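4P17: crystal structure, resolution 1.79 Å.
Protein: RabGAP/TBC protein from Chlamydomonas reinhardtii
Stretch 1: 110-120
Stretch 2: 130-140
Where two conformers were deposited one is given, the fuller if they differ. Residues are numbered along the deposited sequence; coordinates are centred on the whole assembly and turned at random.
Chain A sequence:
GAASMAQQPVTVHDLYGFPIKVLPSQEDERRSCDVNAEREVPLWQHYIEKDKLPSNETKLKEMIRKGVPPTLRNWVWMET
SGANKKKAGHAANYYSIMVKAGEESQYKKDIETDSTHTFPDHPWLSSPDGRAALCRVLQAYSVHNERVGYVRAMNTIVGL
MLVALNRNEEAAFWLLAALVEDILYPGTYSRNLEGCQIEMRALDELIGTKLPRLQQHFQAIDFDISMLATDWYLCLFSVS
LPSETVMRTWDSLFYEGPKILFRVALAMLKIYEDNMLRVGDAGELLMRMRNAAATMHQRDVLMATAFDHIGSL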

ATOM      1  N   ASP A 110     -21.956   2.294   5.734  1.00 14.26           N
ATOM      2  CA  ASP A 110     -21.111   2.484   4.547  1.00 18.54           C
ATOM      3  C   ASP A 110     -19.930   1.514   4.616  1.00 16.80           C
ATOM      4  O   ASP A 110     -19.604   0.822   3.649  1.00 12.16           O
ATOM      5  N   ILE A 111     -19.271   1.468   5.761  1.00 11.55           N
ATOM      6  CA  ILE A 111     -18.207   0.483   5.926  1.00 16.16           C
ATOM      7  C   ILE A 111     -18.699  -0.910   5.589  1.00 15.38           C
ATOM      8  O   ILE A 111     -18.075  -1.620   4.780  1.00 11.86           O
ATOM      9  N   GLU A 112     -19.841  -1.310   6.156  1.00  8.91           N
ATOM     10  CA  GLU A 112     -20.344  -2.667   5.890  1.00 12.27           C
ATOM     11  C   GLU A 112     -20.633  -2.919   4.423  1.00 14.34           C
ATOM     12  O   GLU A 112     -20.262  -3.947   3.883  1.00 18.79           O
ATOM     13  N   THR A 113     -21.322  -1.988   3.783  1.00  9.99           N
ATOM     14  CA  THR A 113     -21.646  -2.135   2.367  1.00  9.91           C
ATOM     15  C   THR A 113     -20.388  -2.152   1.488  1.00  8.43           C
ATOM     16  O   THR A 113     -20.285  -2.945   0.543  1.00 10.62           O
ATOM     17  N   ASP A 114     -19.420  -1.295   1.778  1.00 10.03           N
ATOM     18  CA  ASP A 114     -18.186  -1.317   0.981  1.00 13.03           C
ATOM     19  C   ASP A 114     -17.504  -2.710   1.043  1.00 25.82           C
ATOM     20  O   ASP A 114     -16.716  -3.051   0.179  1.00 16.82           O
ATOM     21  N   SER A 115     -17.857  -3.537   2.028  1.00 26.49           N
ATOM     22  CA  SER A 115     -17.348  -4.919   2.102  1.00 11.44           C
ATOM     23  C   SER A 115     -18.137  -5.967   1.298  1.00 14.16           C
ATOM     24  O   SER A 115     -17.766  -7.141   1.273  1.00 25.77           O
ATOM     25  N   THR A 116     -19.211  -5.581   0.641  1.00 17.63           N
ATOM     26  CA  THR A 116     -19.917  -6.534  -0.174  1.00 20.15           C
ATOM     27  C   THR A 116     -19.291  -6.601  -1.570  1.00 36.16           C
ATOM     28  O   THR A 116     -19.776  -7.324  -2.432  1.00 20.67           O
ATOM     29  N   HIS A 117     -18.201  -5.878  -1.810  1.00 28.48           N
ATOM     30  CA  HIS A 117     -17.542  -6.034  -3.113  1.00 34.55           C
ATOM     31  C   HIS A 117     -16.010  -5.928  -3.062  1.00 37.94           C
ATOM     32  O   HIS A 117     -15.321  -6.106  -4.080  1.00 35.74           O
ATOM     33  N   THR A 118     -15.472  -5.688  -1.874  1.00 25.50           N
ATOM     34  CA  THR A 118     -14.035  -5.812  -1.666  1.00 25.35           C
ATOM     35  C   THR A 118     -13.699  -7.261  -1.291  1.00 27.41           C
ATOM     36  O   THR A 118     -14.578  -8.002  -0.845  1.00 33.43           O
ATOM     37  N   PHE A 119     -12.435  -7.646  -1.458  1.00 22.90           N
ATOM     38  CA  PHE A 119     -11.952  -9.010  -1.148  1.00 27.51           C
ATOM     39  C   PHE A 119     -12.958 -10.123  -1.339  1.00 24.79           C
ATOM     40  O   PHE A 119     -13.288 -10.842  -0.398  1.00 32.23           O
ATOM     41  N   PRO A 120     -13.442 -10.279  -2.566  1.00 29.09           N
ATOM     42  CA  PRO A 120     -14.360 -11.396  -2.774  1.00 30.66           C
ATOM     43  C   PRO A 120     -13.686 -12.741  -2.490  1.00 29.05           C
ATOM     44  O   PRO A 120     -14.339 -13.643  -1.977  1.00 25.66           O
ATOM     45  N   GLY A 130     -13.430 -12.088   9.439  1.00  8.38           N
ATOM     46  CA  GLY A 130     -12.622 -11.107   8.716  1.00  5.90           C
ATOM     47  C   GLY A 130     -13.371  -9.814   8.389  1.00  7.04           C
ATOM     48  O   GLY A 130     -12.836  -8.707   8.532  1.00  7.88           O
ATOM     49  N   ARG A 131     -14.604  -9.944   7.925  1.00  6.74           N
ATOM     50  CA  ARG A 131     -15.475  -8.792   7.730  1.00  7.80           C
ATOM     51  C   ARG A 131     -15.674  -8.030   9.051  1.00  9.03           C
ATOM     52  O   ARG A 131     -15.638  -6.801   9.088  1.00  7.69           O
ATOM     53  N   ALA A 132     -15.853  -8.764  10.145  1.00  8.60           N
ATOM     54  CA  ALA A 132     -16.160  -8.099  11.427  1.00  8.48           C
ATOM     55  C   ALA A 132     -14.949  -7.373  11.942  1.00  6.77           C
ATOM     56  O   ALA A 132     -15.050  -6.250  12.418  1.00  8.77           O
ATOM     57  N   ALA A 133     -13.792  -7.998  11.796  1.00  5.77           N
ATOM     58  CA  ALA A 133     -12.530  -7.381  12.195  1.00  6.52           C
ATOM     59  C   ALA A 133     -12.252  -6.112  11.425  1.00  6.80           C
ATOM     60  O   ALA A 133     -11.914  -5.083  11.989  1.00 10.67           O
ATOM     61  N   LEU A 134     -12.458  -6.172  10.120  1.00  4.59           N
ATOM     62  CA  LEU A 134     -12.191  -5.034   9.268  1.00  7.03           C
ATOM     63  C   LEU A 134     -13.151  -3.904   9.616  1.00  6.93           C
ATOM     64  O   LEU A 134     -12.789  -2.728   9.674  1.00  8.41           O
ATOM     65  N   CYS A 135     -14.385  -4.269   9.895  1.00  9.42           N
ATOM     66  CA  CYS A 135     -15.386  -3.269  10.242  0.63 11.68           C
ATOM     67  C   CYS A 135     -15.045  -2.623  11.585  1.00 14.02           C
ATOM     68  O   CYS A 135     -15.162  -1.409  11.739  1.00 10.61           O
ATOM     69  N   ARG A 136     -14.612  -3.428  12.547  1.00  8.75           N
ATOM     70  CA  ARG A 136     -14.244  -2.896  13.856  1.00 11.49           C
ATOM     71  C   ARG A 136     -13.149  -1.843  13.738  1.00  6.60           C
ATOM     72  O   ARG A 136     -13.267  -0.748  14.262  1.00  9.87           O
ATOM     73  N   VAL A 137     -12.112  -2.144  12.969  1.00  6.18           N
ATOM     74  CA  VAL A 137     -11.012  -1.187  12.843  1.00 10.01           C
ATOM     75  C   VAL A 137     -11.486   0.111  12.214  1.00 10.51           C
ATOM     76  O   VAL A 137     -11.135   1.213  12.671  1.00  7.15           O
ATOM     77  N   LEU A 138     -12.296  -0.008  11.165  1.00  7.38           N
ATOM     78  CA  LEU A 138     -12.683   1.171  10.415  1.00  6.61           C
ATOM     79  C   LEU A 138     -13.680   1.970  11.206  1.00  9.69           C
ATOM     80  O   LEU A 138     -13.588   3.181  11.260  1.00  7.31           O
ATOM     81  N   GLN A 139     -14.603   1.296  11.874  1.00  9.41           N
ATOM     82  CA  GLN A 139     -15.592   2.033  12.650  1.00  7.42           C
ATOM     83  C   GLN A 139     -14.868   2.761  13.821  1.00  9.72           C
ATOM     84  O   GLN A 139     -15.155   3.923  14.124  1.00  8.16           O
ATOM     85  N   ALA A 140     -13.898   2.082  14.427  1.00  5.93           N
ATOM     86  CA  ALA A 140     -13.069   2.650  15.482  1.00 12.02           C
ATOM     87  C   ALA A 140     -12.349   3.887  14.973  1.00  9.34           C
ATOM     88  O   ALA A 140     -12.339   4.940  15.621  1.00  8.47           O
TER

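The last helical turn of stretch 1 runs against helix 130-140 at 143° between N-to-C directions, with axes 9.9 Å apart at closest approach, and the two stretches bury 464 Å² between them, both sides summed. Side-chain direction sorts the contact: Ile-111, Ser-115, Thr-118 and Phe-119 point CA-to-CB toward the helix, while Leu-134 (chi1 t, chi2 135°, between wells) and Leu-138 (m, t) point back.

At the apolar end, Ile-111 (chi1 m, chi2 t) is buried; its CD1 lies 3.7 Å from CB of Leu-138 and its CG2 3.9 Å from SG of Cys-135. Cys-135 leaves its backbone sideways with chi1 m, and CG of Glu-112 approaches SG of Cys-135 at 4.2 Å.

The polar end depends on Arg-131. Its CB points sideways, but chi angles m, m, t and -154° bring the guanidinium to the loop after the helix. NH2 of Arg-131 donates to O of Thr-118 (3.1 Å, N-H...O 140°) and to O of Phe-119 (3.0 Å, 130°); NH1 of Arg-131 adds a weak bond to O of Thr-118 (3.4 Å, 131°). The Thr-118 oxygen lies near the guanidinium plane, which fits a fork between NH2 and a weakly bonded NH1. By contrast, O of Ser-115 sits over one face, 3.3 Å from CZ of Arg-131, a contact rather than a hydrogen bond.

Ser-115 (chi1 m) is bridged by water: water 1 lies 2.8 Å from OG of Ser-115 and donates to O of Arg-131 at 2.7 Å. O of Arg-131 also accepts the helical bond from N of Cys-135 (2.9 Å), so this carbonyl is satisfied from both the helix and the water. OG of Ser-115 also packs 3.6 Å from CD2 of Leu-134; it and OG1 of Thr-118 (chi1 p) have hydrogen bonds elsewhere in the structure.

Phe-119 (chi1 m) closes this end loosely, its CE2 4.5 Å from CD1 of Leu-134, with NH1 of Arg-131 at the ring edge.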

ATOM      1  CB  ASP A 110     -20.564   3.915   4.452  1.00 12.80           C
ATOM      2  CG  ASP A 110     -21.607   4.944   4.151  1.00 26.04           C
ATOM      3  OD1 ASP A 110     -22.734   4.616   3.763  1.00 19.61           O
ATOM      4  OD2 ASP A 110     -21.263   6.129   4.297  1.00 31.43           O
ATOM      5  CB  ILE A 111     -17.627   0.490   7.357  1.00 16.53           C
ATOM      6  CG1 ILE A 111     -16.946   1.819   7.633  1.00 18.43           C
ATOM      7  CG2 ILE A 111     -16.610  -0.605   7.511  1.00 22.54           C
ATOM      8  CD1 ILE A 111     -16.704   2.065   9.072  1.00 13.99           C
ATOM      9  CB  GLU A 112     -21.617  -2.947   6.663  1.00 10.53           C
ATOM     10  CG  GLU A 112     -21.452  -3.015   8.185  1.00 19.02           C
ATOM     11  CD  GLU A 112     -22.801  -2.958   8.906  1.00 19.82           C
ATOM     12  OE1 GLU A 112     -23.838  -2.900   8.212  1.00 26.58           O
ATOM     13  OE2 GLU A 112     -22.827  -2.938  10.160  1.00 22.41           O
ATOM     14  CB  THR A 113     -22.613  -1.008   1.926  1.00  9.92           C
ATOM     15  OG1 THR A 113     -23.812  -1.118   2.681  1.00  9.94           O
ATOM     16  CG2 THR A 113     -22.938  -1.099   0.440  1.00 13.17           C
ATOM     17  CB  ASP A 114     -17.237  -0.199   1.444  1.00 19.34           C
ATOM     18  CG  ASP A 114     -17.752   1.225   1.096  1.00 20.60           C
ATOM     19  OD1 ASP A 114     -18.876   1.410   0.528  1.00 17.46           O
ATOM     20  OD2 ASP A 114     -17.038   2.194   1.421  1.00 24.39           O
ATOM     21  CB  SER A 115     -17.297  -5.351   3.565  1.00 32.90           C
ATOM     22  OG  SER A 115     -16.250  -4.681   4.249  1.00 16.93           O
ATOM     23  CB  THR A 116     -21.393  -6.192  -0.265  1.00 28.93           C
ATOM     24  OG1 THR A 116     -21.553  -4.953  -0.964  1.00 19.14           O
ATOM     25  CG2 THR A 116     -21.991  -6.097   1.161  1.00 14.84           C
ATOM     26  CB  HIS A 117     -18.149  -5.035  -4.129  1.00 19.44           C
ATOM     27  CG  HIS A 117     -18.198  -3.614  -3.667  1.00 22.12           C
ATOM     28  ND1 HIS A 117     -19.297  -3.076  -3.034  1.00 28.48           N
ATOM     29  CD2 HIS A 117     -17.307  -2.604  -3.805  1.00 20.44           C
ATOM     30  CE1 HIS A 117     -19.071  -1.799  -2.776  1.00 30.81           C
ATOM     31  NE2 HIS A 117     -17.871  -1.488  -3.232  1.00 37.51           N
ATOM     32  CB  THR A 118     -13.545  -4.879  -0.561  1.00 30.36           C
ATOM     33  OG1 THR A 118     -14.277  -5.158   0.626  1.00 23.71           O
ATOM     34  CG2 THR A 118     -13.750  -3.410  -0.943  1.00 29.00           C
ATOM     35  CB  PHE A 119     -11.447  -9.066   0.282  1.00 39.03           C
ATOM     36  CG  PHE A 119     -10.368  -8.107   0.532  1.00 25.62           C
ATOM     37  CD1 PHE A 119      -9.219  -8.180  -0.220  1.00 20.84           C
ATOM     38  CD2 PHE A 119     -10.514  -7.091   1.456  1.00 26.98           C
ATOM     39  CE1 PHE A 119      -8.215  -7.299  -0.035  1.00 22.46           C
ATOM     40  CE2 PHE A 119      -9.497  -6.183   1.638  1.00 27.27           C
ATOM     41  CZ  PHE A 119      -8.337  -6.308   0.881  1.00 17.20           C
ATOM     42  CB  PRO A 120     -14.735 -11.269  -4.250  1.00 40.30           C
ATOM     43  CG  PRO A 120     -13.541 -10.600  -4.879  1.00 42.46           C
ATOM     44  CD  PRO A 120     -13.024  -9.645  -3.829  1.00 46.50           C
ATOM     45  CB  ARG A 131     -16.824  -9.237   7.172  1.00  4.56           C
ATOM     46  CG  ARG A 131     -16.754  -9.903   5.820  1.00  8.04           C
ATOM     47  CD  ARG A 131     -16.281  -8.948   4.736  1.00  8.91           C
ATOM     48  NE  ARG A 131     -16.280  -9.608   3.436  1.00 12.31           N
ATOM     49  CZ  ARG A 131     -15.507  -9.276   2.415  1.00 16.26           C
ATOM     50  NH1 ARG A 131     -14.659  -8.261   2.509  1.00 17.63           N
ATOM     51  NH2 ARG A 131     -15.604  -9.975   1.295  1.00 13.82           N
ATOM     52  CB  ALA A 132     -16.661  -9.076  12.451  1.00  6.39           C
ATOM     53  CB  ALA A 133     -11.390  -8.371  11.994  1.00  5.02           C
ATOM     54  CB  LEU A 134     -12.307  -5.476   7.820  1.00  5.10           C
ATOM     55  CG  LEU A 134     -12.025  -4.447   6.732  1.00 16.64           C
ATOM     56  CD1 LEU A 134     -11.136  -5.042   5.662  1.00 17.65           C
ATOM     57  CD2 LEU A 134     -13.319  -4.027   6.161  1.00 18.09           C
ATOM     58  CB  CYS A 135     -16.784  -3.887  10.277  0.63 11.02           C
ATOM     59  SG  CYS A 135     -17.473  -4.208   8.636  0.63 13.73           S
ATOM     60  CB  ARG A 136     -13.798  -4.022  14.786  1.00 11.10           C
ATOM     61  CG  ARG A 136     -14.959  -4.725  15.460  1.00 12.15           C
ATOM     62  CD  ARG A 136     -14.499  -5.617  16.626  1.00 16.82           C
ATOM     63  NE  ARG A 136     -13.573  -6.646  16.189  1.00 16.44           N
ATOM     64  CZ  ARG A 136     -13.938  -7.852  15.768  1.00  9.36           C
ATOM     65  NH1 ARG A 136     -15.217  -8.200  15.715  1.00 15.41           N
ATOM     66  NH2 ARG A 136     -13.020  -8.721  15.391  1.00 18.21           N
ATOM     67  CB  VAL A 137      -9.883  -1.783  12.011  1.00  6.52           C
ATOM     68  CG1 VAL A 137      -8.804  -0.725  11.689  1.00  9.39           C
ATOM     69  CG2 VAL A 137      -9.294  -2.950  12.750  1.00 10.27           C
ATOM     70  CB  LEU A 138     -13.261   0.818   9.067  1.00  6.59           C
ATOM     71  CG  LEU A 138     -12.234   0.310   8.046  1.00  8.71           C
ATOM     72  CD1 LEU A 138     -12.894  -0.497   6.931  1.00 11.62           C
ATOM     73  CD2 LEU A 138     -11.508   1.471   7.436  1.00  8.84           C
ATOM     74  CB  GLN A 139     -16.697   1.079  13.137  1.00 16.66           C
ATOM     75  CG  GLN A 139     -16.358   0.318  14.418  1.00 22.93           C
ATOM     76  CD  GLN A 139     -17.337  -0.807  14.732  1.00 28.51           C
ATOM     77  OE1 GLN A 139     -17.997  -1.355  13.835  1.00 23.26           O
ATOM     78  NE2 GLN A 139     -17.430  -1.158  16.009  1.00 28.97           N
ATOM     79  CB  ALA A 140     -12.059   1.626  15.987  1.00  7.25           C
TER
HETATM   80  O   HOH W   1     -16.574  -5.760   6.774  1.00 21.73           O